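Local coordinates for protein ferulic acid esterase, AmCE1/Fae1A (Anaeromyces mucronatus, PDB 5CXX) that probably hydrolyses feruloyl esters as a family CE1 esterase of the alpha/beta-hydrolase fold, and binds ferulic acid in its pocket, at residues P181-E189 and H196-F205; D70-T78 and W255-Y263. All coordinates share one frame; numbering follows the deposited sequence.

Contact 1. Residues P181-E189 and H196-F205. With FER (3-(4-hydroxy-3-methoxyphenyl)-2-propenoic acid), chain D.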
loop_
_atom_site.group_PDB
_atom_site.type_symbol
_atom_site.label_atom_id
_atom_site.label_comp_id
_atom_site.label_asym_id
_atom_site.label_seq_id
_atom_site.Cartn_x
_atom_site.Cartn_y
_atom_site.Cartn_z
ATOM N N PRO A 181 -3.826 -7.333 -5.234
ATOM C CA PRO A 181 -2.415 -7.753 -5.282
ATOM C C PRO A 181 -2.070 -8.744 -6.417
ATOM O O PRO A 181 -2.829 -9.627 -6.803
ATOM C CB PRO A 181 -2.208 -8.429 -3.897
ATOM C CG PRO A 181 -3.601 -8.963 -3.501
ATOM C CD PRO A 181 -4.480 -7.748 -3.962
ATOM N N ALA A 182 -0.873 -8.517 -6.964
ATOM C CA ALA A 182 -0.339 -9.286 -8.079
ATOM C C ALA A 182 0.056 -10.717 -7.675
ATOM O O ALA A 182 0.376 -10.957 -6.489
ATOM C CB ALA A 182 0.907 -8.495 -8.640
ATOM N N PRO A 183 0.149 -11.615 -8.655
ATOM C CA PRO A 183 0.658 -12.971 -8.380
ATOM C C PRO A 183 2.096 -12.967 -7.927
ATOM O O PRO A 183 2.865 -12.028 -8.208
ATOM C CB PRO A 183 0.563 -13.693 -9.725
ATOM C CG PRO A 183 0.527 -12.546 -10.792
ATOM C CD PRO A 183 -0.193 -11.417 -10.090
ATOM N N GLY A 184 2.473 -14.055 -7.247
ATOM C CA GLY A 184 3.865 -14.374 -6.980
ATOM C C GLY A 184 4.367 -14.131 -5.569
ATOM O O GLY A 184 5.586 -14.353 -5.306
ATOM N N ILE A 185 3.494 -13.709 -4.651
ATOM C CA ILE A 185 3.970 -13.707 -3.250
ATOM C C ILE A 185 4.368 -15.158 -2.928
ATOM O O ILE A 185 5.414 -15.425 -2.326
ATOM C CB ILE A 185 2.905 -13.263 -2.252
ATOM C CG1 ILE A 185 2.585 -11.789 -2.538
ATOM C CG2 ILE A 185 3.420 -13.438 -0.782
ATOM C CD1 ILE A 185 1.389 -11.332 -1.694
ATOM N N THR A 186 3.480 -16.067 -3.310
ATOM C CA THR A 186 3.659 -17.518 -3.113
ATOM C C THR A 186 3.684 -18.152 -4.537
ATOM O O THR A 186 3.462 -17.442 -5.539
ATOM C CB THR A 186 2.496 -18.069 -2.277
ATOM O OG1 THR A 186 1.295 -17.545 -2.836
ATOM C CG2 THR A 186 2.594 -17.567 -0.799
ATOM N N PRO A 187 4.003 -19.432 -4.671
ATOM C CA PRO A 187 4.136 -19.982 -6.027
ATOM C C PRO A 187 2.846 -19.912 -6.810
ATOM O O PRO A 187 1.732 -20.159 -6.286
ATOM C CB PRO A 187 4.535 -21.441 -5.783
ATOM C CG PRO A 187 5.217 -21.433 -4.412
ATOM C CD PRO A 187 4.374 -20.437 -3.648
ATOM N N GLY A 188 3.001 -19.677 -8.118
ATOM C CA GLY A 188 1.800 -19.585 -8.955
ATOM C C GLY A 188 2.181 -19.526 -10.423
ATOM O O GLY A 188 3.349 -19.608 -10.756
ATOM N N GLU A 189 1.175 -19.485 -11.296
ATOM C CA GLU A 189 1.422 -19.493 -12.748
ATOM C C GLU A 189 0.377 -18.586 -13.389
ATOM O O GLU A 189 -0.778 -18.622 -12.996
ATOM C CB GLU A 189 1.329 -20.934 -13.343
ATOM C CG GLU A 189 1.369 -20.913 -14.841
ATOM C CD GLU A 189 2.709 -21.325 -15.410
ATOM O OE1 GLU A 189 3.593 -21.710 -14.607
ATOM O OE2 GLU A 189 2.857 -21.306 -16.662
ATOM N N HIS A 196 5.687 -18.360 -11.527
ATOM C CA HIS A 196 6.170 -17.486 -10.478
ATOM C C HIS A 196 6.698 -18.387 -9.368
ATOM O O HIS A 196 5.905 -19.140 -8.809
ATOM C CB HIS A 196 5.055 -16.622 -9.933
ATOM C CG HIS A 196 4.506 -15.654 -10.929
ATOM N ND1 HIS A 196 3.864 -16.036 -12.088
ATOM C CD2 HIS A 196 4.525 -14.298 -10.939
ATOM C CE1 HIS A 196 3.492 -14.955 -12.766
ATOM N NE2 HIS A 196 3.875 -13.891 -12.088
ATOM N N GLU A 197 7.994 -18.374 -9.076
ATOM C CA GLU A 197 8.505 -19.304 -8.067
ATOM C C GLU A 197 7.978 -19.052 -6.658
ATOM O O GLU A 197 7.912 -20.018 -5.843
ATOM C CB GLU A 197 10.028 -19.266 -8.053
ATOM C CG GLU A 197 10.569 -19.756 -9.388
ATOM C CD GLU A 197 10.397 -21.271 -9.600
ATOM O OE1 GLU A 197 9.989 -22.007 -8.662
ATOM O OE2 GLU A 197 10.570 -21.706 -10.763
ATOM N N GLY A 198 7.583 -17.803 -6.392
ATOM C CA GLY A 198 7.086 -17.412 -5.083
ATOM C C GLY A 198 8.224 -16.794 -4.255
ATOM O O GLY A 198 9.342 -17.349 -4.199
ATOM N N LEU A 199 7.939 -15.673 -3.595
ATOM C CA LEU A 199 8.891 -15.171 -2.639
ATOM C C LEU A 199 9.044 -16.065 -1.425
ATOM O O LEU A 199 10.125 -16.161 -0.837
ATOM C CB LEU A 199 8.440 -13.788 -2.196
ATOM C CG LEU A 199 8.395 -12.721 -3.322
ATOM C CD1 LEU A 199 7.742 -11.391 -2.873
ATOM C CD2 LEU A 199 9.778 -12.432 -3.887
ATOM N N ILE A 200 7.933 -16.702 -1.052
ATOM C CA ILE A 200 7.868 -17.563 0.115
ATOM C C ILE A 200 6.954 -18.733 -0.247
ATOM O O ILE A 200 6.191 -18.630 -1.213
ATOM C CB ILE A 200 7.322 -16.834 1.364
ATOM C CG1 ILE A 200 5.998 -16.157 1.050
ATOM C CG2 ILE A 200 8.419 -15.798 1.814
ATOM C CD1 ILE A 200 5.329 -15.428 2.257
ATOM N N SER A 201 6.964 -19.796 0.552
ATOM C CA SER A 201 5.960 -20.825 0.372
ATOM C C SER A 201 4.597 -20.371 0.953
ATOM O O SER A 201 4.517 -19.447 1.756
ATOM C CB SER A 201 6.389 -22.108 1.064
ATOM O OG SER A 201 6.366 -21.908 2.488
ATOM N N GLU A 202 3.529 -21.075 0.606
ATOM C CA GLU A 202 2.242 -20.764 1.202
ATOM C C GLU A 202 2.263 -20.881 2.744
ATOM O O GLU A 202 1.758 -20.018 3.426
ATOM C CB GLU A 202 1.190 -21.704 0.585
ATOM C CG GLU A 202 0.973 -21.359 -0.908
ATOM C CD GLU A 202 -0.136 -22.172 -1.556
ATOM O OE1 GLU A 202 -0.575 -23.184 -0.945
ATOM O OE2 GLU A 202 -0.549 -21.842 -2.696
ATOM N N ASP A 203 2.866 -21.951 3.277
ATOM C CA ASP A 203 2.905 -22.121 4.749
ATOM C C ASP A 203 3.677 -21.016 5.434
ATOM O O ASP A 203 3.450 -20.754 6.629
ATOM C CB ASP A 203 3.502 -23.493 5.118
ATOM C CG ASP A 203 2.497 -24.585 4.997
ATOM O OD1 ASP A 203 1.271 -24.316 4.967
ATOM O OD2 ASP A 203 2.922 -25.747 4.930
ATOM N N GLU A 204 4.575 -20.357 4.699
ATOM C CA GLU A 204 5.377 -19.258 5.247
ATOM C C GLU A 204 4.654 -17.927 5.188
ATOM O O GLU A 204 5.186 -16.926 5.715
ATOM C CB GLU A 204 6.699 -19.135 4.496
ATOM C CG GLU A 204 7.649 -20.265 4.893
ATOM C CD GLU A 204 8.759 -20.537 3.850
ATOM O OE1 GLU A 204 8.888 -19.786 2.846
ATOM O OE2 GLU A 204 9.460 -21.533 4.062
ATOM N N PHE A 205 3.469 -17.885 4.560
ATOM C CA PHE A 205 2.767 -16.584 4.374
ATOM C C PHE A 205 1.961 -16.335 5.660
ATOM O O PHE A 205 0.754 -16.642 5.747
ATOM C CB PHE A 205 1.893 -16.651 3.132
ATOM C CG PHE A 205 1.314 -15.325 2.697
ATOM C CD1 PHE A 205 1.692 -14.126 3.281
ATOM C CD2 PHE A 205 0.417 -15.327 1.649
ATOM C CE1 PHE A 205 1.133 -12.914 2.790
ATOM C CE2 PHE A 205 -0.136 -14.129 1.150
ATOM C CZ PHE A 205 0.222 -12.922 1.763
HETATM C C4 FER D . 1.999 -10.672 -13.287
HETATM C C5 FER D . 0.863 -9.960 -13.769
HETATM C C6 FER D . 0.626 -8.690 -13.329
HETATM C C3 FER D . 2.800 -10.072 -12.298
HETATM C C2 FER D . 2.595 -8.790 -11.863
HETATM C C1 FER D . 1.501 -8.102 -12.356
HETATM C C10 FER D . 4.480 -10.321 -10.748
HETATM C C7 FER D . 1.295 -6.699 -11.895
HETATM C C8 FER D . 0.503 -5.802 -12.508
HETATM C C9 FER D . 0.395 -4.401 -11.910
HETATM O O1 FER D . 1.041 -4.043 -10.875
HETATM O O2 FER D . -0.342 -3.566 -12.497
HETATM O O4 FER D . 2.332 -11.941 -13.653
HETATM O O3 FER D . 3.830 -10.868 -11.890
HETATM O O HOH W 1 7.487 -15.167 -7.176
HETATM O O HOH W 2 0.265 -19.668 -4.130
#
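His196 and Gly188 form the antiparallel hydrogen-bonded pair of a two-stranded beta hairpin, and the histidine reaches from this hairpin into the ferulic acid pocket. Gly188 N donates to His196 O at 3.0 Å and His196 N to Gly188 O at 2.8 Å. Along the histidine side chain, CB lies against Gly188 O and Gly184 CA. CG stands anti to the carbonyl carbon (chi1 -65°), which carries the ring past Gly184 to the ligand. CD2 faces the methoxy oxygen O3, CE1 the phenol oxygen O4. Between them, His196 NE2 donates to both the methoxy oxygen, FER O3, at 3.0 Å and the phenol oxygen, FER O4, at 2.9 Å, a bifurcated hydrogen bond consistent with recognition of the 4-hydroxy-3-methoxy pattern. The other ring nitrogen, ND1, makes a weak hydrogen bond to Gly194 O. Pro183 CB sits over one ring face in a CH-pi contact, while CG of the same proline meets O4; Asp190 is a further hydrogen-bonding partner of the ligand.

Beyond the hairpin the two segments stay together. Ile200 N donates to Ile185 O, and a water bridges Gly184 O and Gly198 N. Ile185 crosses Phe205 at about a right angle, its CG2 4.1 Å from the ring centroid. A second water accepts from Thr186 OG1 and donates to Pro187 O and Glu202 OE2, each at 2.7 Å.

Contact 2. Residues D70-T78 and W255-Y263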
loop_
_atom_site.group_PDB
_atom_site.type_symbol
_atom_site.label_atom_id
_atom_site.label_comp_id
_atom_site.label_asym_id
_atom_site.label_seq_id
_atom_site.Cartn_x
_atom_site.Cartn_y
_atom_site.Cartn_z
ATOM N N ASP A 70 4.209 9.419 -8.814
ATOM C CA ASP A 70 3.012 10.242 -8.980
ATOM C C ASP A 70 1.756 9.455 -9.340
ATOM O O ASP A 70 0.651 10.042 -9.445
ATOM C CB ASP A 70 3.225 11.347 -10.061
ATOM C CG ASP A 70 4.286 12.322 -9.699
ATOM O OD1 ASP A 70 4.668 12.454 -8.531
ATOM O OD2 ASP A 70 4.739 13.071 -10.630
ATOM N N SER A 71 1.907 8.137 -9.606
ATOM C CA SER A 71 0.817 7.425 -10.210
ATOM C C SER A 71 -0.429 7.327 -9.313
ATOM O O SER A 71 -1.542 7.404 -9.842
ATOM C CB SER A 71 1.300 5.986 -10.578
ATOM O OG SER A 71 2.323 6.129 -11.561
ATOM N N MET A 72 -0.247 7.248 -7.995
ATOM C CA MET A 72 -1.450 7.158 -7.150
ATOM C C MET A 72 -2.139 8.525 -6.983
ATOM O O MET A 72 -3.198 8.583 -6.372
ATOM C CB MET A 72 -1.092 6.528 -5.780
ATOM C CG MET A 72 -0.563 5.064 -5.931
ATOM S SD MET A 72 -1.485 3.981 -7.034
ATOM C CE MET A 72 -2.983 3.791 -6.141
ATOM N N LEU A 73 -1.582 9.573 -7.620
ATOM C CA LEU A 73 -2.255 10.891 -7.583
ATOM C C LEU A 73 -3.094 11.117 -8.819
ATOM O O LEU A 73 -3.732 12.187 -8.961
ATOM C CB LEU A 73 -1.244 12.039 -7.435
ATOM C CG LEU A 73 -0.457 12.016 -6.114
ATOM C CD1 LEU A 73 0.734 12.977 -6.237
ATOM C CD2 LEU A 73 -1.403 12.365 -4.887
ATOM N N GLU A 74 -3.096 10.154 -9.760
ATOM C CA GLU A 74 -3.849 10.364 -10.987
ATOM C C GLU A 74 -5.352 10.267 -10.861
ATOM O O GLU A 74 -6.057 10.582 -11.835
ATOM C CB GLU A 74 -3.380 9.367 -12.081
ATOM C CG GLU A 74 -1.978 9.660 -12.610
ATOM C CD GLU A 74 -1.814 11.024 -13.300
ATOM O OE1 GLU A 74 -2.802 11.704 -13.687
ATOM O OE2 GLU A 74 -0.632 11.409 -13.510
ATOM N N ASP A 75 -5.866 9.863 -9.690
ATOM C CA ASP A 75 -7.288 9.934 -9.355
ATOM C C ASP A 75 -7.330 10.615 -7.983
ATOM O O ASP A 75 -6.445 10.349 -7.154
ATOM C CB ASP A 75 -7.909 8.502 -9.281
ATOM C CG ASP A 75 -9.299 8.498 -8.719
ATOM O OD1 ASP A 75 -9.424 8.329 -7.503
ATOM O OD2 ASP A 75 -10.264 8.606 -9.502
ATOM N N ASP A 76 -8.342 11.418 -7.726
ATOM C CA ASP A 76 -8.362 12.206 -6.466
ATOM C C ASP A 76 -8.668 11.352 -5.223
ATOM O O ASP A 76 -8.633 11.899 -4.115
ATOM C CB ASP A 76 -9.396 13.341 -6.585
ATOM C CG ASP A 76 -8.857 14.536 -7.311
ATOM O OD1 ASP A 76 -7.657 14.554 -7.705
ATOM O OD2 ASP A 76 -9.621 15.527 -7.475
ATOM N N SER A 77 -8.945 10.038 -5.350
ATOM C CA SER A 77 -9.250 9.271 -4.145
ATOM C C SER A 77 -8.119 9.306 -3.130
ATOM O O SER A 77 -8.403 9.283 -1.950
ATOM C CB SER A 77 -9.579 7.799 -4.481
ATOM O OG SER A 77 -8.507 7.226 -5.231
ATOM N N THR A 78 -6.859 9.336 -3.565
ATOM C CA THR A 78 -5.761 9.218 -2.599
ATOM C C THR A 78 -5.755 10.408 -1.657
ATOM O O THR A 78 -5.598 10.266 -0.422
ATOM C CB THR A 78 -4.416 9.107 -3.361
ATOM O OG1 THR A 78 -4.475 7.900 -4.150
ATOM C CG2 THR A 78 -3.169 9.047 -2.428
ATOM N N TRP A 255 -9.821 2.145 -10.784
ATOM C CA TRP A 255 -9.882 3.029 -9.624
ATOM C C TRP A 255 -11.116 2.749 -8.769
ATOM O O TRP A 255 -11.156 3.201 -7.618
ATOM C CB TRP A 255 -9.877 4.491 -10.100
ATOM C CG TRP A 255 -8.483 4.947 -10.402
ATOM C CD1 TRP A 255 -7.927 5.210 -11.655
ATOM C CD2 TRP A 255 -7.475 5.294 -9.438
ATOM N NE1 TRP A 255 -6.638 5.628 -11.519
ATOM C CE2 TRP A 255 -6.332 5.709 -10.178
ATOM C CE3 TRP A 255 -7.424 5.296 -8.029
ATOM C CZ2 TRP A 255 -5.158 6.135 -9.561
ATOM C CZ3 TRP A 255 -6.219 5.717 -7.410
ATOM C CH2 TRP A 255 -5.121 6.133 -8.191
ATOM N N ASN A 256 -12.123 2.040 -9.317
ATOM C CA ASN A 256 -13.205 1.567 -8.428
ATOM C C ASN A 256 -12.668 0.565 -7.406
ATOM O O ASN A 256 -13.020 0.679 -6.214
ATOM C CB ASN A 256 -14.375 0.992 -9.263
ATOM C CG ASN A 256 -15.164 2.094 -10.007
ATOM O OD1 ASN A 256 -15.254 3.230 -9.511
ATOM N ND2 ASN A 256 -15.740 1.774 -11.195
ATOM N N ALA A 257 -11.837 -0.391 -7.845
ATOM C CA ALA A 257 -11.284 -1.389 -6.904
ATOM C C ALA A 257 -10.307 -0.711 -5.936
ATOM O O ALA A 257 -10.316 -1.003 -4.731
ATOM C CB ALA A 257 -10.616 -2.510 -7.642
ATOM N N ILE A 258 -9.505 0.230 -6.446
ATOM C CA ILE A 258 -8.555 0.913 -5.588
ATOM C C ILE A 258 -9.265 1.762 -4.559
ATOM O O ILE A 258 -8.952 1.648 -3.371
ATOM C CB ILE A 258 -7.614 1.823 -6.407
ATOM C CG1 ILE A 258 -6.736 0.948 -7.341
ATOM C CG2 ILE A 258 -6.731 2.682 -5.443
ATOM C CD1 ILE A 258 -6.043 1.772 -8.418
ATOM N N SER A 259 -10.214 2.604 -5.016
ATOM C CA SER A 259 -10.852 3.535 -4.048
ATOM C C SER A 259 -11.647 2.747 -3.004
ATOM O O SER A 259 -11.638 3.126 -1.815
ATOM C CB SER A 259 -11.737 4.586 -4.727
ATOM O OG SER A 259 -12.785 3.955 -5.428
ATOM N N ALA A 260 -12.274 1.622 -3.408
ATOM C CA ALA A 260 -12.994 0.838 -2.383
ATOM C C ALA A 260 -12.019 0.317 -1.321
ATOM O O ALA A 260 -12.326 0.320 -0.097
ATOM C CB ALA A 260 -13.758 -0.338 -3.025
ATOM N N GLY A 261 -10.844 -0.134 -1.777
ATOM C CA GLY A 261 -9.869 -0.664 -0.838
ATOM C C GLY A 261 -9.369 0.428 0.120
ATOM O O GLY A 261 -9.340 0.256 1.318
ATOM N N PHE A 262 -8.951 1.560 -0.453
ATOM C CA PHE A 262 -8.381 2.621 0.384
ATOM C C PHE A 262 -9.397 3.213 1.351
ATOM O O PHE A 262 -9.103 3.534 2.526
ATOM C CB PHE A 262 -7.830 3.713 -0.535
ATOM C CG PHE A 262 -6.833 4.637 0.127
ATOM C CD1 PHE A 262 -5.695 4.127 0.790
ATOM C CD2 PHE A 262 -6.981 6.026 -0.016
ATOM C CE1 PHE A 262 -4.747 4.997 1.372
ATOM C CE2 PHE A 262 -6.035 6.890 0.549
ATOM C CZ PHE A 262 -4.927 6.382 1.221
ATOM N N TYR A 263 -10.639 3.374 0.874
ATOM C CA TYR A 263 -11.733 3.861 1.730
ATOM C C TYR A 263 -11.952 2.956 2.944
ATOM O O TYR A 263 -12.042 3.451 4.089
ATOM C CB TYR A 263 -13.014 3.925 0.876
ATOM C CG TYR A 263 -14.300 4.230 1.626
ATOM C CD1 TYR A 263 -14.523 5.482 2.202
ATOM C CD2 TYR A 263 -15.316 3.251 1.727
ATOM C CE1 TYR A 263 -15.707 5.794 2.842
ATOM C CE2 TYR A 263 -16.530 3.564 2.376
ATOM C CZ TYR A 263 -16.703 4.832 2.930
ATOM O OH TYR A 263 -17.900 5.131 3.548
#
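Ser71 O, in the short 3-10 segment, lies at the edge of the Trp255 indole, near its plane, 3.8 Å from CZ2. Met72 follows with a chain bent at chi2 and chi3 (-45° and -68°), which folds CE back between Trp255 CH2, at 3.8 Å, and Ile258 CG2; its SD makes an oblique Met-aromatic contact. Asp75 then lies over the indole. Its CB sits 3.3 Å from the centroid of the six-membered ring, in a close CH-pi contact over the face, and its carboxylate is inclined only 22° to the ring. Ile258 CD1 backs the opposite face, so the indole is sandwiched. OD1 of Asp75 is gripped twice, by Ser77 N at 2.8 Å and Ser77 OG at 2.7 Å, while OD2 forms a salt bridge with Arg15. Ser77 also sets its CB against Ser259 CB. At Thr78, OG1 donates back to Met72 O, tying the turn to the new helix, whereas the buried Thr78 O has no hydrogen-bonding partner and meets the edge of Phe262 at CE2, 3.5 Å away. Asp75 thus caps the N-terminus of helix 77-87, which packs through its first turn on helix 255-266 of the alpha/beta-hydrolase fold.

In the fold
The two contacts lie 25 Å apart between centres, and their nearest atoms stay about 9 Å from each other. In sequence, contact 1 falls between the two halves of contact 2: residues 70-78 follow strand 58-62, contact 1 comes between strands 175-179 and 213-219, and residues 255-263 come after edge strand 244-248. Contact 2 sets the turn leading into helix 77-87, and that helix's start, against helix 255-266, close to the central mixed sheet, whereas contact 1 is an excursion that carries the small hairpin out to the ferulic acid. Between them probably lies the catalytic centre, a Ser156-His253-Asp222 triad with Ser156 on the elbow after strand 150-155. One contact thus packs the core, while the other helps to form the part of the pocket that holds the ligand's aromatic end.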